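Local coordinates for natterin-like protein (Lethenteron camtschaticum, PDB 6IUL), which is a cytotoxic, pore-forming immune protein of the lamprey that joins a jacalin-like lectin domain to an aerolysin-type module and probably recognises cell-surface glycans before assembling in the membrane, at residues Q152-P157 with L212-G217; I194-S199 with E242-T247; S198-T203 with S236-E241; D272-Y277 with I298-T303. One frame throughout, in Å; residues are numbered along the deposited sequence.

How the contacts relate
All four contacts lie in the elongated aerolysin-type module and belong to one branched sheet. Contacts 2 and 4 are regular antiparallel pairings; in contacts 1 and 3 the pairing breaks down, the touching parts running 49° and 75° apart. Contacts 2 and 3 share Ser198 and Ser199 on strand 184-200, their centres about 13 Å apart. Contact 3 is the hub: its centre lies about 8 Å from that of contact 1 and about 11 Å from that of contact 4. Trp200 of contact 3 touches Met154 of contact 1 and Tyr299 of contact 4, while Tyr299 OH reaches Ser198. Contacts 1 and 2 stay apart, with nearest atoms about 7 Å from each other.

Contact 1. Residues Q152-P157 with L212-G217; sequences QDMKYP and LSVKAG
Met154 leans its side chain against Ala216 and Val214, and these apolar touches are the heart of a contact that has no direct hydrogen bond between 152-157 and 212-217. The methionine is met at two points. Near its root, CB faces Ala216 CB at 3.7 Å, with both CB atoms directed at the opposing segment. At its far end, CE approaches Val214 CG1 at 3.9 Å, the two side chains passing each other at a slant. Anti placement of CG to the backbone N (chi1 -178°) starts the chain, and bends at chi2 and chi3 then fold the methyl back to the valine. Trp200 also touches both Met154 and Val214, so the thioether sits in a small apolar cluster. Tyr156 arrives differently: its hydroxyl end comes near the Gly217 backbone, OH to O 3.7 Å, while the hydrogen bond of that hydroxyl is made with Trp200 NE1. On the more exposed flank, Gln152 CA lies 3.9 Å from Lys215 O. A water completes the junction, accepting from Met154 N at 3.0 Å and donating to Lys215 O at 2.7 Å, which gives both backbone groups a partner where the strands have moved apart. Upstream, Ser213 still pairs with Ser149 and Ile151, but the chain turns a corner at Asp153 and the two segments run 49° apart. Direct parallel pairing thus gives way to a water bridge and side-chain packing where two neighbouring strands diverge within the branched beta-sheet of an aerolysin-type pore-forming module.

Contact 2. Residues I194-S199 with E242-T247; sequences IIKKSS and ESEEKT
Lys196 CG stands anti to its carbonyl carbon (chi1 -69°) and Glu244 CG anti to its backbone N (chi1 -179°), and from these starts both chains extend side by side on the same face of the sheet. The meeting is mainly along the lysine's aliphatic part: CD lies 3.5 Å from Glu244 OE1, whereas NZ remains 4.6 Å from that oxygen, too far for a salt bridge though still near enough for some attraction. Lys246, also on this face, crosses Lys196 at a slant, its CE 4.1 Å from Lys196 NZ. Its own ammonium group forms a salt bridge with Glu248, which probably eases the proximity of the two lysines. Farther along, Ile194 CG1 packs 4.0 Å from Lys246 CB. The reverse face carries Ile195, whose CD1 comes within 3.9 Å of Glu245 OE1, and Lys197, whose CG rests 4.1 Å from Ser243 CB.

Between the two faces, Ile194, Lys196 and Ser198 each exchange two backbone hydrogen bonds with Lys246, Glu244 and Glu242 respectively. The bond from Ile194 N to Lys246 O is short, at 2.8 Å, and close to straight. Near this end Thr247 OG1 is hydrogen-bonded to Ser211 OG of the second subunit. Regular antiparallel pairing flanked by largely polar, charged side chains is characteristic of the long beta-strands that build the elongated body of aerolysin-type toxins.

Contact 3. Residues S198-T203 with S236-E241; sequences SSWSTT and STHAVE
Trp200 turns the six-membered part of its indole toward 236-241, although its CB does not point there. CG is anti to the carbonyl carbon (chi1 -68°), and chi2 of -89° sets the turn of the ring, whose benzo edge runs beside the opposing backbone: Val240 O lies near the ring plane, 3.5 Å from CE3, with Ala239 O also at that edge. Beyond it, CZ3 approaches His238 CB at 4.0 Å; the indole and imidazole meet obliquely, their planes 39° apart. Val240 O is simultaneously the acceptor of a nearly straight bond from Trp200 N at 3.0 Å, so one carbonyl engages both the backbone and the ring edge of the tryptophan.

Thr202 and Val240 reach toward each other tip to tip, CG2 to CG1 at 4.0 Å. The threonine hydroxyl instead bonds Glu207. Ser199 OG comes 3.7 Å from Glu241 CD across a non-hydrogen-bonded pair.

The polar ends are held from outside. Glu242 bonds His238 ND1 and probably orients the imidazole. Trp200 is held by bonds of its own, NE1 to Tyr156 and backbone N to Val240 O, which would restrict rotation of the indole where strand 184-200 gives way to loop.

Contact 4. Residues D272-Y277 with I298-T303; sequences DIDLPY and IYKGLT
Tyr277 presents the edge of its ring to the backbone at the start of 298-303: Ile298 C and Tyr299 N lie in the ring plane, and CD2 is 3.6 Å from that Ile298 C. CG lies between the backbone N and the carbonyl carbon (chi1 80°), which starts the ring toward 298-303. Tyr299 is approached at its own edge, where Ile273 CG2 stands near the ring plane, 4.1 Å from CD2. Trp200 joins the two rings, meeting Tyr277 edge-to-face and Tyr299 with the planes inclined at about 55°. Both phenol oxygens bond to strand 184-200 and its continuation, Tyr277 OH to Ser201 O and Tyr299 OH to Ser198 OG.

Ile273 extends the buried layer, its CD1 reaching Thr303 CG2 at 3.9 Å. Across from it, Gly301 brings only backbone, and Tyr299 CE2 lies 3.8 Å from its CA. Double backbone hydrogen bonds join Ile273 with Gly301 and Leu275 with Tyr299, and the one from Ile273 N to Gly301 O is almost straight at 178°, although its donor sits above the carbonyl plane.

The other face is mixed: Asp272, Asp274 and Lys300 share it with Pro276, Ile298 and Leu302. Asp274 and Lys300 run side by side to a salt bridge, OD2 to NZ 2.8 Å, with the ammonium above the carboxylate plane. Two residues along the strand, Asp272 OD1 touches Leu302 CD1 at 3.7 Å, while Asp272 OD2 forms a salt bridge with Arg270. The hairpin of 260-285 and 290-313 is therefore two-sided: aromatic and aliphatic groups seal one face, and paired charges, likely neutralising each other, lie among apolar neighbours on the other.

Contact 1. Residues Q152-P157 with L212-G217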
loop_
_atom_site.group_PDB
_atom_site.type_symbol
_atom_site.label_atom_id
_atom_site.label_comp_id
_atom_site.label_asym_id
_atom_site.label_seq_id
_atom_site.Cartn_x
_atom_site.Cartn_y
_atom_site.Cartn_z
ATOM N N GLN A 152 7.522 9.712 15.619
ATOM C CA GLN A 152 7.899 11.096 15.378
ATOM C C GLN A 152 9.348 11.329 15.788
ATOM O O GLN A 152 10.052 10.381 16.127
ATOM C CB GLN A 152 6.943 12.044 16.107
ATOM C CG GLN A 152 6.978 12.011 17.610
ATOM C CD GLN A 152 5.633 12.474 18.207
ATOM O OE1 GLN A 152 4.564 11.856 17.996
ATOM N NE2 GLN A 152 5.682 13.550 18.964
ATOM N N ASP A 153 9.783 12.593 15.742
ATOM C CA ASP A 153 11.197 12.975 15.954
ATOM C C ASP A 153 12.153 12.050 15.195
ATOM O O ASP A 153 13.089 11.490 15.773
ATOM C CB ASP A 153 11.568 12.972 17.453
ATOM C CG ASP A 153 10.672 13.886 18.291
ATOM O OD1 ASP A 153 10.159 14.919 17.789
ATOM O OD2 ASP A 153 10.495 13.575 19.475
ATOM N N MET A 154 11.885 11.881 13.902
ATOM C CA MET A 154 12.650 10.978 13.044
ATOM C C MET A 154 14.035 11.569 12.749
ATOM O O MET A 154 14.144 12.708 12.369
ATOM C CB MET A 154 11.907 10.712 11.726
ATOM C CG MET A 154 12.620 9.737 10.792
ATOM S SD MET A 154 12.767 8.081 11.480
ATOM C CE MET A 154 11.042 7.587 11.644
ATOM N N LYS A 155 15.075 10.761 12.931
ATOM C CA LYS A 155 16.453 11.191 12.694
ATOM C C LYS A 155 17.213 10.096 11.988
ATOM O O LYS A 155 17.015 8.930 12.264
ATOM C CB LYS A 155 17.179 11.534 14.008
ATOM C CG LYS A 155 16.694 12.811 14.629
ATOM C CD LYS A 155 17.153 12.939 16.078
ATOM C CE LYS A 155 16.879 14.306 16.675
ATOM N NZ LYS A 155 15.491 14.451 17.188
ATOM N N TYR A 156 18.089 10.501 11.066
ATOM C CA TYR A 156 18.962 9.615 10.331
ATOM C C TYR A 156 20.398 10.037 10.690
ATOM O O TYR A 156 21.008 10.871 10.006
ATOM C CB TYR A 156 18.701 9.733 8.822
ATOM C CG TYR A 156 17.262 9.556 8.482
ATOM C CD1 TYR A 156 16.745 8.298 8.227
ATOM C CD2 TYR A 156 16.414 10.666 8.416
ATOM C CE1 TYR A 156 15.400 8.137 7.896
ATOM C CE2 TYR A 156 15.079 10.517 8.115
ATOM C CZ TYR A 156 14.570 9.244 7.870
ATOM O OH TYR A 156 13.232 9.106 7.578
ATOM N N PRO A 157 20.921 9.486 11.793
ATOM C CA PRO A 157 22.157 10.037 12.384
ATOM C C PRO A 157 23.448 9.818 11.545
ATOM O O PRO A 157 24.428 10.481 11.773
ATOM C CB PRO A 157 22.245 9.327 13.751
ATOM C CG PRO A 157 21.396 8.115 13.612
ATOM C CD PRO A 157 20.326 8.409 12.602
ATOM N N LEU A 212 0.042 2.285 13.360
ATOM C CA LEU A 212 1.173 3.235 13.347
ATOM C C LEU A 212 1.065 4.227 12.186
ATOM O O LEU A 212 0.668 3.838 11.085
ATOM C CB LEU A 212 2.488 2.473 13.179
ATOM C CG LEU A 212 2.838 1.495 14.275
ATOM C CD1 LEU A 212 4.085 0.756 13.938
ATOM C CD2 LEU A 212 2.995 2.181 15.624
ATOM N N SER A 213 1.351 5.493 12.451
ATOM C CA SER A 213 1.716 6.432 11.409
ATOM C C SER A 213 3.053 7.069 11.775
ATOM O O SER A 213 3.466 7.066 12.941
ATOM C CB SER A 213 0.639 7.499 11.150
ATOM O OG SER A 213 0.355 8.176 12.321
ATOM N N VAL A 214 3.735 7.578 10.754
ATOM C CA VAL A 214 5.017 8.243 10.911
ATOM C C VAL A 214 4.893 9.695 10.510
ATOM O O VAL A 214 4.519 10.014 9.382
ATOM C CB VAL A 214 6.062 7.591 10.011
ATOM C CG1 VAL A 214 7.416 8.220 10.265
ATOM C CG2 VAL A 214 6.125 6.091 10.267
ATOM N N LYS A 215 5.163 10.593 11.446
ATOM C CA LYS A 215 5.140 12.007 11.158
ATOM C C LYS A 215 6.589 12.419 10.925
ATOM O O LYS A 215 7.362 12.591 11.866
ATOM C CB LYS A 215 4.449 12.810 12.258
ATOM C CG LYS A 215 4.298 14.282 11.921
ATOM C CD LYS A 215 3.581 15.038 13.054
ATOM C CE LYS A 215 4.580 15.679 14.026
ATOM N NZ LYS A 215 4.016 16.017 15.352
ATOM N N ALA A 216 6.956 12.492 9.643
ATOM C CA ALA A 216 8.351 12.673 9.220
ATOM C C ALA A 216 8.437 13.095 7.774
ATOM O O ALA A 216 7.465 12.996 7.027
ATOM C CB ALA A 216 9.112 11.376 9.380
ATOM N N GLY A 217 9.625 13.517 7.369
ATOM C CA GLY A 217 9.892 13.753 5.970
ATOM C C GLY A 217 10.540 12.541 5.350
ATOM O O GLY A 217 11.067 11.694 6.040
HETATM O O HOH W 1 9.858 13.464 12.407
#

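Contact 2. Residues I194-S199 with E242-T247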
loop_
_atom_site.group_PDB
_atom_site.type_symbol
_atom_site.label_atom_id
_atom_site.label_comp_id
_atom_site.label_asym_id
_atom_site.label_seq_id
_atom_site.Cartn_x
_atom_site.Cartn_y
_atom_site.Cartn_z
ATOM N N ILE A 194 7.456 6.099 -12.573
ATOM C CA ILE A 194 8.347 5.682 -11.488
ATOM C C ILE A 194 7.537 5.297 -10.261
ATOM O O ILE A 194 6.417 5.777 -10.058
ATOM C CB ILE A 194 9.367 6.775 -11.074
ATOM C CG1 ILE A 194 8.672 8.022 -10.585
ATOM C CG2 ILE A 194 10.284 7.123 -12.241
ATOM C CD1 ILE A 194 9.569 9.062 -9.966
ATOM N N ILE A 195 8.117 4.443 -9.438
ATOM C CA ILE A 195 7.509 4.049 -8.148
ATOM C C ILE A 195 8.501 4.334 -7.005
ATOM O O ILE A 195 9.467 3.585 -6.820
ATOM C CB ILE A 195 7.153 2.554 -8.154
ATOM C CG1 ILE A 195 6.319 2.232 -9.409
ATOM C CG2 ILE A 195 6.426 2.146 -6.859
ATOM C CD1 ILE A 195 5.728 0.842 -9.477
ATOM N N LYS A 196 8.278 5.413 -6.263
ATOM C CA LYS A 196 9.070 5.723 -5.057
ATOM C C LYS A 196 8.634 4.824 -3.891
ATOM O O LYS A 196 7.469 4.460 -3.805
ATOM C CB LYS A 196 8.915 7.180 -4.665
ATOM C CG LYS A 196 9.557 8.181 -5.618
ATOM C CD LYS A 196 9.245 9.631 -5.185
ATOM C CE LYS A 196 10.284 10.606 -5.693
ATOM N NZ LYS A 196 9.927 12.055 -5.568
ATOM N N LYS A 197 9.567 4.439 -3.024
ATOM C CA LYS A 197 9.250 3.565 -1.894
ATOM C C LYS A 197 9.868 4.058 -0.607
ATOM O O LYS A 197 10.989 4.578 -0.619
ATOM C CB LYS A 197 9.696 2.136 -2.176
ATOM C CG LYS A 197 8.891 1.448 -3.260
ATOM C CD LYS A 197 9.070 -0.069 -3.298
ATOM C CE LYS A 197 7.836 -0.675 -3.980
ATOM N NZ LYS A 197 7.869 -2.146 -4.150
ATOM N N SER A 198 9.152 3.838 0.495
ATOM C CA SER A 198 9.597 4.178 1.845
ATOM C C SER A 198 9.244 3.053 2.835
ATOM O O SER A 198 8.129 2.496 2.807
ATOM C CB SER A 198 8.920 5.455 2.303
ATOM O OG SER A 198 9.517 6.604 1.746
ATOM N N SER A 199 10.189 2.720 3.706
ATOM C CA SER A 199 10.015 1.658 4.694
ATOM C C SER A 199 10.828 1.943 5.962
ATOM O O SER A 199 12.054 2.077 5.932
ATOM C CB SER A 199 10.416 0.322 4.124
ATOM O OG SER A 199 10.402 -0.666 5.152
ATOM N N GLU A 242 5.279 2.232 2.510
ATOM C CA GLU A 242 4.544 3.112 1.621
ATOM C C GLU A 242 5.158 3.126 0.262
ATOM O O GLU A 242 6.368 2.988 0.117
ATOM C CB GLU A 242 4.539 4.542 2.176
ATOM C CG GLU A 242 3.295 5.285 1.786
ATOM C CD GLU A 242 3.000 6.447 2.703
ATOM O OE1 GLU A 242 3.713 7.466 2.580
ATOM O OE2 GLU A 242 2.035 6.346 3.501
ATOM N N SER A 243 4.335 3.296 -0.764
ATOM C CA SER A 243 4.866 3.491 -2.105
ATOM C C SER A 243 4.067 4.583 -2.789
ATOM O O SER A 243 2.904 4.801 -2.462
ATOM C CB SER A 243 4.837 2.195 -2.886
ATOM O OG SER A 243 3.617 2.118 -3.555
ATOM N N GLU A 244 4.724 5.347 -3.665
ATOM C CA GLU A 244 4.071 6.424 -4.384
ATOM C C GLU A 244 4.334 6.222 -5.890
ATOM O O GLU A 244 5.490 6.160 -6.318
ATOM C CB GLU A 244 4.601 7.771 -3.903
ATOM C CG GLU A 244 3.973 8.991 -4.582
ATOM C CD GLU A 244 4.807 10.300 -4.471
ATOM O OE1 GLU A 244 5.974 10.292 -4.020
ATOM O OE2 GLU A 244 4.299 11.366 -4.880
ATOM N N GLU A 245 3.270 6.128 -6.683
ATOM C CA GLU A 245 3.400 6.025 -8.136
ATOM C C GLU A 245 3.313 7.404 -8.785
ATOM O O GLU A 245 2.487 8.235 -8.422
ATOM C CB GLU A 245 2.293 5.148 -8.697
ATOM C CG GLU A 245 2.119 3.827 -7.955
ATOM C CD GLU A 245 1.873 2.696 -8.876
ATOM O OE1 GLU A 245 2.068 1.565 -8.415
ATOM O OE2 GLU A 245 1.526 2.949 -10.069
ATOM N N LYS A 246 4.155 7.652 -9.763
ATOM C CA LYS A 246 4.238 8.980 -10.340
ATOM C C LYS A 246 4.665 8.859 -11.812
ATOM O O LYS A 246 5.261 7.876 -12.217
ATOM C CB LYS A 246 5.271 9.715 -9.474
ATOM C CG LYS A 246 5.610 11.168 -9.769
ATOM C CD LYS A 246 5.955 11.913 -8.448
ATOM C CE LYS A 246 7.124 12.905 -8.491
ATOM N NZ LYS A 246 6.990 13.981 -9.505
ATOM N N THR A 247 4.323 9.838 -12.622
ATOM C CA THR A 247 4.879 9.952 -13.952
ATOM C C THR A 247 5.751 11.212 -14.012
ATOM O O THR A 247 5.255 12.341 -13.926
ATOM C CB THR A 247 3.785 10.006 -15.034
ATOM O OG1 THR A 247 2.991 8.812 -14.963
ATOM C CG2 THR A 247 4.401 10.093 -16.393
#

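Contact 3. Residues S198-T203 with S236-E241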
loop_
_atom_site.group_PDB
_atom_site.type_symbol
_atom_site.label_atom_id
_atom_site.label_comp_id
_atom_site.label_asym_id
_atom_site.label_seq_id
_atom_site.Cartn_x
_atom_site.Cartn_y
_atom_site.Cartn_z
ATOM N N SER A 198 9.152 3.838 0.495
ATOM C CA SER A 198 9.597 4.178 1.845
ATOM C C SER A 198 9.244 3.053 2.835
ATOM O O SER A 198 8.129 2.496 2.807
ATOM C CB SER A 198 8.920 5.455 2.303
ATOM O OG SER A 198 9.517 6.604 1.746
ATOM N N SER A 199 10.189 2.720 3.706
ATOM C CA SER A 199 10.015 1.658 4.694
ATOM C C SER A 199 10.828 1.943 5.962
ATOM O O SER A 199 12.054 2.077 5.932
ATOM C CB SER A 199 10.416 0.322 4.124
ATOM O OG SER A 199 10.402 -0.666 5.152
ATOM N N TRP A 200 10.140 2.061 7.090
ATOM C CA TRP A 200 10.808 2.122 8.388
ATOM C C TRP A 200 10.578 0.819 9.131
ATOM O O TRP A 200 9.434 0.443 9.374
ATOM C CB TRP A 200 10.282 3.267 9.196
ATOM C CG TRP A 200 10.601 4.642 8.689
ATOM C CD1 TRP A 200 11.709 5.395 8.999
ATOM C CD2 TRP A 200 9.787 5.463 7.842
ATOM N NE1 TRP A 200 11.610 6.624 8.422
ATOM C CE2 TRP A 200 10.457 6.683 7.683
ATOM C CE3 TRP A 200 8.561 5.272 7.196
ATOM C CZ2 TRP A 200 9.952 7.720 6.900
ATOM C CZ3 TRP A 200 8.054 6.279 6.416
ATOM C CH2 TRP A 200 8.738 7.516 6.287
ATOM N N SER A 201 11.658 0.134 9.493
ATOM C CA SER A 201 11.572 -1.171 10.123
ATOM C C SER A 201 10.908 -1.031 11.514
ATOM O O SER A 201 11.043 -0.025 12.183
ATOM C CB SER A 201 12.949 -1.827 10.231
ATOM O OG SER A 201 13.771 -1.074 11.163
ATOM N N THR A 202 10.203 -2.068 11.932
ATOM C CA THR A 202 9.641 -2.119 13.276
ATOM C C THR A 202 9.930 -3.469 13.906
ATOM O O THR A 202 10.206 -4.418 13.210
ATOM C CB THR A 202 8.106 -1.910 13.249
ATOM O OG1 THR A 202 7.496 -2.996 12.586
ATOM C CG2 THR A 202 7.712 -0.647 12.491
ATOM N N THR A 203 9.877 -3.531 15.231
ATOM C CA THR A 203 10.026 -4.804 15.964
ATOM C C THR A 203 8.944 -4.946 17.030
ATOM O O THR A 203 8.123 -4.057 17.230
ATOM C CB THR A 203 11.399 -4.871 16.667
ATOM O OG1 THR A 203 11.558 -3.721 17.528
ATOM C CG2 THR A 203 12.535 -4.886 15.652
ATOM N N SER A 236 5.433 15.074 6.396
ATOM C CA SER A 236 3.992 14.739 6.390
ATOM C C SER A 236 3.711 13.439 7.174
ATOM O O SER A 236 4.579 12.937 7.884
ATOM C CB SER A 236 3.459 14.639 4.953
ATOM O OG SER A 236 4.063 13.552 4.295
ATOM N N THR A 237 2.500 12.914 7.012
ATOM C CA THR A 237 2.046 11.671 7.616
ATOM C C THR A 237 2.182 10.476 6.686
ATOM O O THR A 237 1.748 10.530 5.561
ATOM C CB THR A 237 0.586 11.836 8.025
ATOM O OG1 THR A 237 0.556 12.748 9.118
ATOM C CG2 THR A 237 -0.012 10.546 8.502
ATOM N N HIS A 238 2.790 9.395 7.164
ATOM C CA HIS A 238 3.063 8.230 6.296
ATOM C C HIS A 238 2.709 6.938 7.020
ATOM O O HIS A 238 2.759 6.867 8.238
ATOM C CB HIS A 238 4.555 8.164 5.909
ATOM C CG HIS A 238 5.069 9.416 5.276
ATOM N ND1 HIS A 238 4.835 9.725 3.950
ATOM C CD2 HIS A 238 5.790 10.442 5.783
ATOM C CE1 HIS A 238 5.395 10.890 3.672
ATOM N NE2 HIS A 238 5.987 11.342 4.763
ATOM N N ALA A 239 2.366 5.899 6.270
ATOM C CA ALA A 239 2.327 4.582 6.851
ATOM C C ALA A 239 3.772 4.124 6.956
ATOM O O ALA A 239 4.668 4.644 6.283
ATOM C CB ALA A 239 1.499 3.629 6.000
ATOM N N VAL A 240 3.989 3.120 7.786
ATOM C CA VAL A 240 5.313 2.595 8.026
ATOM C C VAL A 240 5.948 2.061 6.742
ATOM O O VAL A 240 7.165 2.085 6.577
ATOM C CB VAL A 240 5.214 1.530 9.137
ATOM C CG1 VAL A 240 6.222 0.454 8.990
ATOM C CG2 VAL A 240 5.381 2.185 10.493
ATOM N N GLU A 241 5.117 1.525 5.862
ATOM C CA GLU A 241 5.542 1.025 4.586
ATOM C C GLU A 241 4.651 1.621 3.517
ATOM O O GLU A 241 3.419 1.552 3.608
ATOM C CB GLU A 241 5.531 -0.484 4.536
ATOM C CG GLU A 241 6.577 -0.984 3.535
ATOM C CD GLU A 241 7.263 -2.266 3.930
ATOM O OE1 GLU A 241 7.163 -2.671 5.109
ATOM O OE2 GLU A 241 7.923 -2.847 3.039
#

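Contact 4. Residues D272-Y277 with I298-T303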
loop_
_atom_site.group_PDB
_atom_site.type_symbol
_atom_site.label_atom_id
_atom_site.label_comp_id
_atom_site.label_asym_id
_atom_site.label_seq_id
_atom_site.Cartn_x
_atom_site.Cartn_y
_atom_site.Cartn_z
ATOM N N ASP A 272 18.849 3.777 -4.359
ATOM C CA ASP A 272 18.452 2.941 -3.219
ATOM C C ASP A 272 19.003 3.539 -1.958
ATOM O O ASP A 272 20.183 3.833 -1.891
ATOM C CB ASP A 272 18.968 1.506 -3.368
ATOM C CG ASP A 272 18.170 0.717 -4.419
ATOM O OD1 ASP A 272 16.959 0.503 -4.229
ATOM O OD2 ASP A 272 18.733 0.313 -5.447
ATOM N N ILE A 273 18.136 3.727 -0.962
ATOM C CA ILE A 273 18.535 4.324 0.294
ATOM C C ILE A 273 18.462 3.298 1.428
ATOM O O ILE A 273 17.448 2.617 1.606
ATOM C CB ILE A 273 17.668 5.537 0.639
ATOM C CG1 ILE A 273 17.674 6.529 -0.527
ATOM C CG2 ILE A 273 18.149 6.184 1.927
ATOM C CD1 ILE A 273 16.943 7.838 -0.277
ATOM N N ASP A 274 19.545 3.186 2.197
ATOM C CA ASP A 274 19.632 2.206 3.275
ATOM C C ASP A 274 20.364 2.896 4.431
ATOM O O ASP A 274 21.560 3.156 4.332
ATOM C CB ASP A 274 20.360 0.945 2.793
ATOM C CG ASP A 274 20.332 -0.197 3.816
ATOM O OD1 ASP A 274 20.623 0.028 5.013
ATOM O OD2 ASP A 274 20.052 -1.351 3.422
ATOM N N LEU A 275 19.636 3.235 5.496
ATOM C CA LEU A 275 20.134 4.147 6.529
ATOM C C LEU A 275 19.565 3.813 7.913
ATOM O O LEU A 275 18.407 3.536 8.021
ATOM C CB LEU A 275 19.716 5.575 6.210
ATOM C CG LEU A 275 20.344 6.339 5.027
ATOM C CD1 LEU A 275 19.703 7.701 4.936
ATOM C CD2 LEU A 275 21.873 6.497 5.198
ATOM N N PRO A 276 20.382 3.840 8.973
ATOM C CA PRO A 276 19.815 3.696 10.320
ATOM C C PRO A 276 18.975 4.904 10.725
ATOM O O PRO A 276 19.241 6.027 10.263
ATOM C CB PRO A 276 21.066 3.565 11.236
ATOM C CG PRO A 276 22.179 4.200 10.434
ATOM C CD PRO A 276 21.858 3.889 8.991
ATOM N N TYR A 277 17.955 4.674 11.563
ATOM C CA TYR A 277 17.136 5.791 12.083
ATOM C C TYR A 277 16.895 5.645 13.568
ATOM O O TYR A 277 16.916 4.553 14.105
ATOM C CB TYR A 277 15.764 5.894 11.347
ATOM C CG TYR A 277 14.720 4.914 11.817
ATOM C CD1 TYR A 277 13.955 5.162 12.958
ATOM C CD2 TYR A 277 14.530 3.718 11.161
ATOM C CE1 TYR A 277 13.001 4.257 13.404
ATOM C CE2 TYR A 277 13.569 2.811 11.583
ATOM C CZ TYR A 277 12.813 3.085 12.714
ATOM O OH TYR A 277 11.891 2.154 13.125
ATOM N N ILE A 298 16.037 0.590 10.819
ATOM C CA ILE A 298 16.596 0.941 9.534
ATOM C C ILE A 298 15.512 1.412 8.533
ATOM O O ILE A 298 14.411 0.876 8.473
ATOM C CB ILE A 298 17.444 -0.204 8.938
ATOM C CG1 ILE A 298 16.580 -1.360 8.500
ATOM C CG2 ILE A 298 18.534 -0.704 9.922
ATOM C CD1 ILE A 298 17.367 -2.498 7.858
ATOM N N TYR A 299 15.854 2.426 7.756
ATOM C CA TYR A 299 15.041 2.962 6.688
ATOM C C TYR A 299 15.562 2.475 5.374
ATOM O O TYR A 299 16.762 2.593 5.075
ATOM C CB TYR A 299 14.995 4.494 6.718
ATOM C CG TYR A 299 14.244 5.103 5.561
ATOM C CD1 TYR A 299 12.864 5.253 5.596
ATOM C CD2 TYR A 299 14.911 5.489 4.389
ATOM C CE1 TYR A 299 12.170 5.785 4.536
ATOM C CE2 TYR A 299 14.221 6.036 3.316
ATOM C CZ TYR A 299 12.852 6.185 3.386
ATOM O OH TYR A 299 12.137 6.702 2.333
ATOM N N LYS A 300 14.651 1.895 4.598
ATOM C CA LYS A 300 14.906 1.444 3.249
ATOM C C LYS A 300 13.997 2.269 2.333
ATOM O O LYS A 300 12.777 2.350 2.531
ATOM C CB LYS A 300 14.591 -0.039 3.092
ATOM C CG LYS A 300 15.661 -0.965 3.633
ATOM C CD LYS A 300 15.489 -2.394 3.139
ATOM C CE LYS A 300 16.627 -3.285 3.630
ATOM N NZ LYS A 300 17.903 -3.023 2.891
ATOM N N GLY A 301 14.595 2.881 1.326
ATOM C CA GLY A 301 13.847 3.667 0.391
ATOM C C GLY A 301 14.307 3.472 -1.042
ATOM O O GLY A 301 15.383 2.983 -1.301
ATOM N N LEU A 302 13.458 3.903 -1.960
ATOM C CA LEU A 302 13.796 4.034 -3.353
ATOM C C LEU A 302 13.328 5.413 -3.791
ATOM O O LEU A 302 12.174 5.797 -3.554
ATOM C CB LEU A 302 13.108 2.958 -4.180
ATOM C CG LEU A 302 13.356 3.038 -5.709
ATOM C CD1 LEU A 302 14.843 2.907 -6.004
ATOM C CD2 LEU A 302 12.633 1.921 -6.453
ATOM N N THR A 303 14.232 6.190 -4.370
ATOM C CA THR A 303 13.874 7.511 -4.843
ATOM C C THR A 303 14.479 7.768 -6.229
ATOM O O THR A 303 15.348 7.005 -6.700
ATOM C CB THR A 303 14.316 8.594 -3.857
ATOM O OG1 THR A 303 13.656 9.824 -4.180
ATOM C CG2 THR A 303 15.828 8.812 -3.879
#